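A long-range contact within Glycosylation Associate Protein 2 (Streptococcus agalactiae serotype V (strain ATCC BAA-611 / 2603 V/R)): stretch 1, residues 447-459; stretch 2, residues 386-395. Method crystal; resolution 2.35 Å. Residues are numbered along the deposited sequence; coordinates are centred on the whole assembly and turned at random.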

# COMPACT_ATOMS: atom_id res chain seq x y z
N ASP B 447 -18.18 -18.74 -3.32
CA ASP B 447 -19.43 -18.46 -4.03
C ASP B 447 -19.14 -17.49 -5.16
O ASP B 447 -18.93 -16.30 -4.91
CB ASP B 447 -20.48 -17.89 -3.09
CG ASP B 447 -21.83 -17.71 -3.78
OD1 ASP B 447 -21.91 -17.81 -5.03
OD2 ASP B 447 -22.82 -17.45 -3.07
N PHE B 448 -19.18 -17.98 -6.40
CA PHE B 448 -19.02 -17.17 -7.59
C PHE B 448 -20.32 -17.08 -8.40
O PHE B 448 -20.30 -17.03 -9.63
CB PHE B 448 -17.89 -17.72 -8.46
CG PHE B 448 -16.55 -17.65 -7.78
CD1 PHE B 448 -16.16 -18.63 -6.87
CD2 PHE B 448 -15.69 -16.59 -8.03
CE1 PHE B 448 -14.93 -18.57 -6.24
CE2 PHE B 448 -14.45 -16.52 -7.40
CZ PHE B 448 -14.07 -17.51 -6.51
N SER B 449 -21.45 -17.03 -7.70
CA SER B 449 -22.74 -17.00 -8.39
C SER B 449 -22.89 -15.75 -9.25
O SER B 449 -23.38 -15.83 -10.39
CB SER B 449 -23.88 -17.11 -7.38
OG SER B 449 -24.06 -15.91 -6.65
N ASN B 450 -22.45 -14.60 -8.74
CA ASN B 450 -22.54 -13.35 -9.49
C ASN B 450 -21.47 -13.22 -10.57
O ASN B 450 -21.53 -12.26 -11.34
CB ASN B 450 -22.41 -12.15 -8.54
CG ASN B 450 -23.65 -11.91 -7.72
OD1 ASN B 450 -24.74 -12.35 -8.09
ND2 ASN B 450 -23.50 -11.20 -6.61
N THR B 451 -20.52 -14.15 -10.66
CA THR B 451 -19.21 -13.87 -11.24
C THR B 451 -19.06 -14.36 -12.67
O THR B 451 -19.42 -15.49 -13.00
CB THR B 451 -18.09 -14.50 -10.39
OG1 THR B 451 -18.35 -14.32 -9.00
CG2 THR B 451 -16.77 -13.86 -10.74
N THR B 452 -18.48 -13.50 -13.51
CA THR B 452 -17.92 -13.86 -14.81
C THR B 452 -16.40 -13.67 -14.79
O THR B 452 -15.91 -12.71 -14.19
CB THR B 452 -18.53 -13.00 -15.92
OG1 THR B 452 -19.96 -12.98 -15.81
CG2 THR B 452 -18.11 -13.49 -17.30
N PHE B 453 -15.65 -14.56 -15.44
CA PHE B 453 -14.19 -14.48 -15.47
C PHE B 453 -13.70 -14.06 -16.84
O PHE B 453 -13.98 -14.73 -17.84
CB PHE B 453 -13.54 -15.82 -15.08
CG PHE B 453 -13.72 -16.19 -13.64
CD1 PHE B 453 -14.87 -16.82 -13.22
CD2 PHE B 453 -12.73 -15.91 -12.71
CE1 PHE B 453 -15.04 -17.18 -11.88
CE2 PHE B 453 -12.89 -16.26 -11.38
CZ PHE B 453 -14.04 -16.90 -10.96
N ALA B 454 -12.95 -12.96 -16.89
CA ALA B 454 -12.18 -12.59 -18.07
C ALA B 454 -10.75 -13.01 -17.81
O ALA B 454 -10.10 -12.50 -16.88
CB ALA B 454 -12.26 -11.09 -18.34
N LEU B 455 -10.24 -13.94 -18.60
CA LEU B 455 -9.00 -14.61 -18.28
C LEU B 455 -8.09 -14.60 -19.50
O LEU B 455 -8.47 -15.10 -20.56
CB LEU B 455 -9.28 -16.03 -17.81
CG LEU B 455 -8.20 -16.76 -17.03
CD1 LEU B 455 -8.90 -17.74 -16.11
CD2 LEU B 455 -7.27 -17.47 -17.99
N ALA B 456 -6.91 -14.03 -19.36
CA ALA B 456 -5.84 -14.19 -20.33
C ALA B 456 -4.76 -15.07 -19.73
O ALA B 456 -4.43 -14.93 -18.54
CB ALA B 456 -5.26 -12.84 -20.75
N TYR B 457 -4.22 -15.98 -20.52
CA TYR B 457 -3.23 -16.93 -20.03
C TYR B 457 -2.21 -17.21 -21.12
O TYR B 457 -2.48 -17.04 -22.31
CB TYR B 457 -3.87 -18.25 -19.56
CG TYR B 457 -4.63 -18.96 -20.65
CD1 TYR B 457 -5.92 -18.56 -21.00
CD2 TYR B 457 -4.06 -20.02 -21.35
CE1 TYR B 457 -6.62 -19.20 -22.00
CE2 TYR B 457 -4.76 -20.67 -22.36
CZ TYR B 457 -6.04 -20.25 -22.68
OH TYR B 457 -6.75 -20.88 -23.67
N MET B 458 -1.03 -17.64 -20.68
CA MET B 458 0.01 -18.11 -21.58
C MET B 458 -0.16 -19.61 -21.77
O MET B 458 -0.34 -20.35 -20.80
CB MET B 458 1.39 -17.79 -21.03
CG MET B 458 1.63 -16.32 -20.77
SD MET B 458 1.13 -15.29 -22.15
CE MET B 458 2.49 -15.51 -23.29
N LYS B 459 -0.13 -20.05 -23.03
CA LYS B 459 -0.30 -21.48 -23.31
C LYS B 459 0.94 -22.27 -22.93
O LYS B 459 0.83 -23.45 -22.54
CB LYS B 459 -0.64 -21.69 -24.78
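Stretch 2 386-395: PHAIIIGKPI

Stretch 2 lies beside stretch 1 as a parallel neighbour in one sheet: strand 388-392 runs along the strand that begins at Thr-452, their directions only 5° apart and their axes 4.8 Å apart at closest. The register pairs Thr-452 with Ala-388 and continues in step to Ala-456 with Gly-392. Alternate residues of stretch 1 do the bonding: Ala-454 N reaches Ile-389 O at 3.0 Å, and Ala-454 O receives Ile-391 N at 2.8 Å. The ladder closes past the strand of stretch 2, where Lys-393 N, with phi and psi both positive, meets Ala-456 O at 2.8 Å.

Shape differs between the two faces. On the face of Phe-453 and Leu-455, Ile-389 is the main bump, the most covered residue of the contact. Its extended mt side chain carries CD1 into the hollow between two aromatic rings, 3.6 Å from Phe-448 CE2 at that ring's edge and 3.5 Å from Phe-453 CE2. Farther along, Ile-391 CD1 packs 4.0 Å from Leu-455 CD1, and Leu-455 CD2 lies 4.2 Å from Pro-394 CG. The other face is lower: Ala-454 CB sits 4.1 Å from Ile-390 CG1, and Ala-456 stands beside side-chain-free Gly-392. Before the strands, a type I turn from Phe-448 ends at Thr-451, whose OG1 donates to Pro-386 O at 2.9 Å.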

# COMPACT_ATOMS: atom_id res chain seq x y z
N PRO B 386 -18.02 -11.50 -6.46
CA PRO B 386 -18.05 -10.26 -7.24
C PRO B 386 -18.80 -10.44 -8.56
O PRO B 386 -19.05 -11.55 -9.03
CB PRO B 386 -16.57 -9.96 -7.48
CG PRO B 386 -15.94 -11.32 -7.53
CD PRO B 386 -16.70 -12.14 -6.51
N HIS B 387 -19.12 -9.31 -9.17
CA HIS B 387 -19.70 -9.33 -10.51
C HIS B 387 -18.73 -9.91 -11.52
O HIS B 387 -19.12 -10.70 -12.39
CB HIS B 387 -20.09 -7.92 -10.92
CG HIS B 387 -20.67 -7.86 -12.30
ND1 HIS B 387 -21.91 -8.37 -12.60
CD2 HIS B 387 -20.16 -7.37 -13.45
CE1 HIS B 387 -22.16 -8.18 -13.89
NE2 HIS B 387 -21.11 -7.58 -14.43
N ALA B 388 -17.46 -9.53 -11.45
CA ALA B 388 -16.49 -9.92 -12.46
C ALA B 388 -15.10 -10.01 -11.84
O ALA B 388 -14.76 -9.29 -10.90
CB ALA B 388 -16.49 -8.94 -13.62
N ILE B 389 -14.29 -10.90 -12.41
CA ILE B 389 -12.90 -11.08 -12.06
C ILE B 389 -12.12 -11.04 -13.36
O ILE B 389 -12.24 -11.96 -14.18
CB ILE B 389 -12.66 -12.39 -11.31
CG1 ILE B 389 -13.27 -12.29 -9.91
CG2 ILE B 389 -11.18 -12.73 -11.25
CD1 ILE B 389 -13.20 -13.58 -9.14
N ILE B 390 -11.37 -9.97 -13.58
CA ILE B 390 -10.55 -9.80 -14.78
C ILE B 390 -9.11 -10.12 -14.39
O ILE B 390 -8.49 -9.39 -13.61
CB ILE B 390 -10.65 -8.38 -15.34
CG1 ILE B 390 -12.11 -8.02 -15.64
CG2 ILE B 390 -9.77 -8.22 -16.57
CD1 ILE B 390 -12.30 -6.57 -16.06
N ILE B 391 -8.56 -11.20 -14.93
CA ILE B 391 -7.23 -11.63 -14.54
C ILE B 391 -6.43 -12.02 -15.77
O ILE B 391 -6.98 -12.49 -16.77
CB ILE B 391 -7.30 -12.78 -13.52
CG1 ILE B 391 -8.35 -13.81 -13.94
CG2 ILE B 391 -7.64 -12.24 -12.13
CD1 ILE B 391 -8.30 -15.10 -13.13
N GLY B 392 -5.11 -11.81 -15.69
CA GLY B 392 -4.18 -12.19 -16.74
C GLY B 392 -2.91 -12.83 -16.21
O GLY B 392 -2.29 -12.33 -15.27
N LYS B 393 -2.50 -13.94 -16.83
CA LYS B 393 -1.38 -14.79 -16.47
C LYS B 393 -1.59 -15.35 -15.07
O LYS B 393 -0.80 -15.07 -14.16
CB LYS B 393 -0.06 -14.02 -16.58
CG LYS B 393 0.08 -13.27 -17.91
CD LYS B 393 1.44 -12.62 -18.07
CE LYS B 393 1.72 -12.27 -19.52
NZ LYS B 393 3.01 -11.55 -19.70
N PRO B 394 -2.64 -16.15 -14.88
CA PRO B 394 -3.02 -16.55 -13.52
C PRO B 394 -1.98 -17.44 -12.87
O PRO B 394 -1.33 -18.25 -13.53
CB PRO B 394 -4.34 -17.30 -13.73
CG PRO B 394 -4.22 -17.86 -15.13
CD PRO B 394 -3.46 -16.82 -15.91
N ILE B 395 -1.83 -17.28 -11.56
CA ILE B 395 -1.04 -18.17 -10.72
C ILE B 395 -1.94 -18.62 -9.59
O ILE B 395 -2.35 -17.80 -8.75
CB ILE B 395 0.22 -17.49 -10.18
CG1 ILE B 395 1.02 -16.85 -11.32
CG2 ILE B 395 1.08 -18.52 -9.45
CD1 ILE B 395 2.18 -16.01 -10.85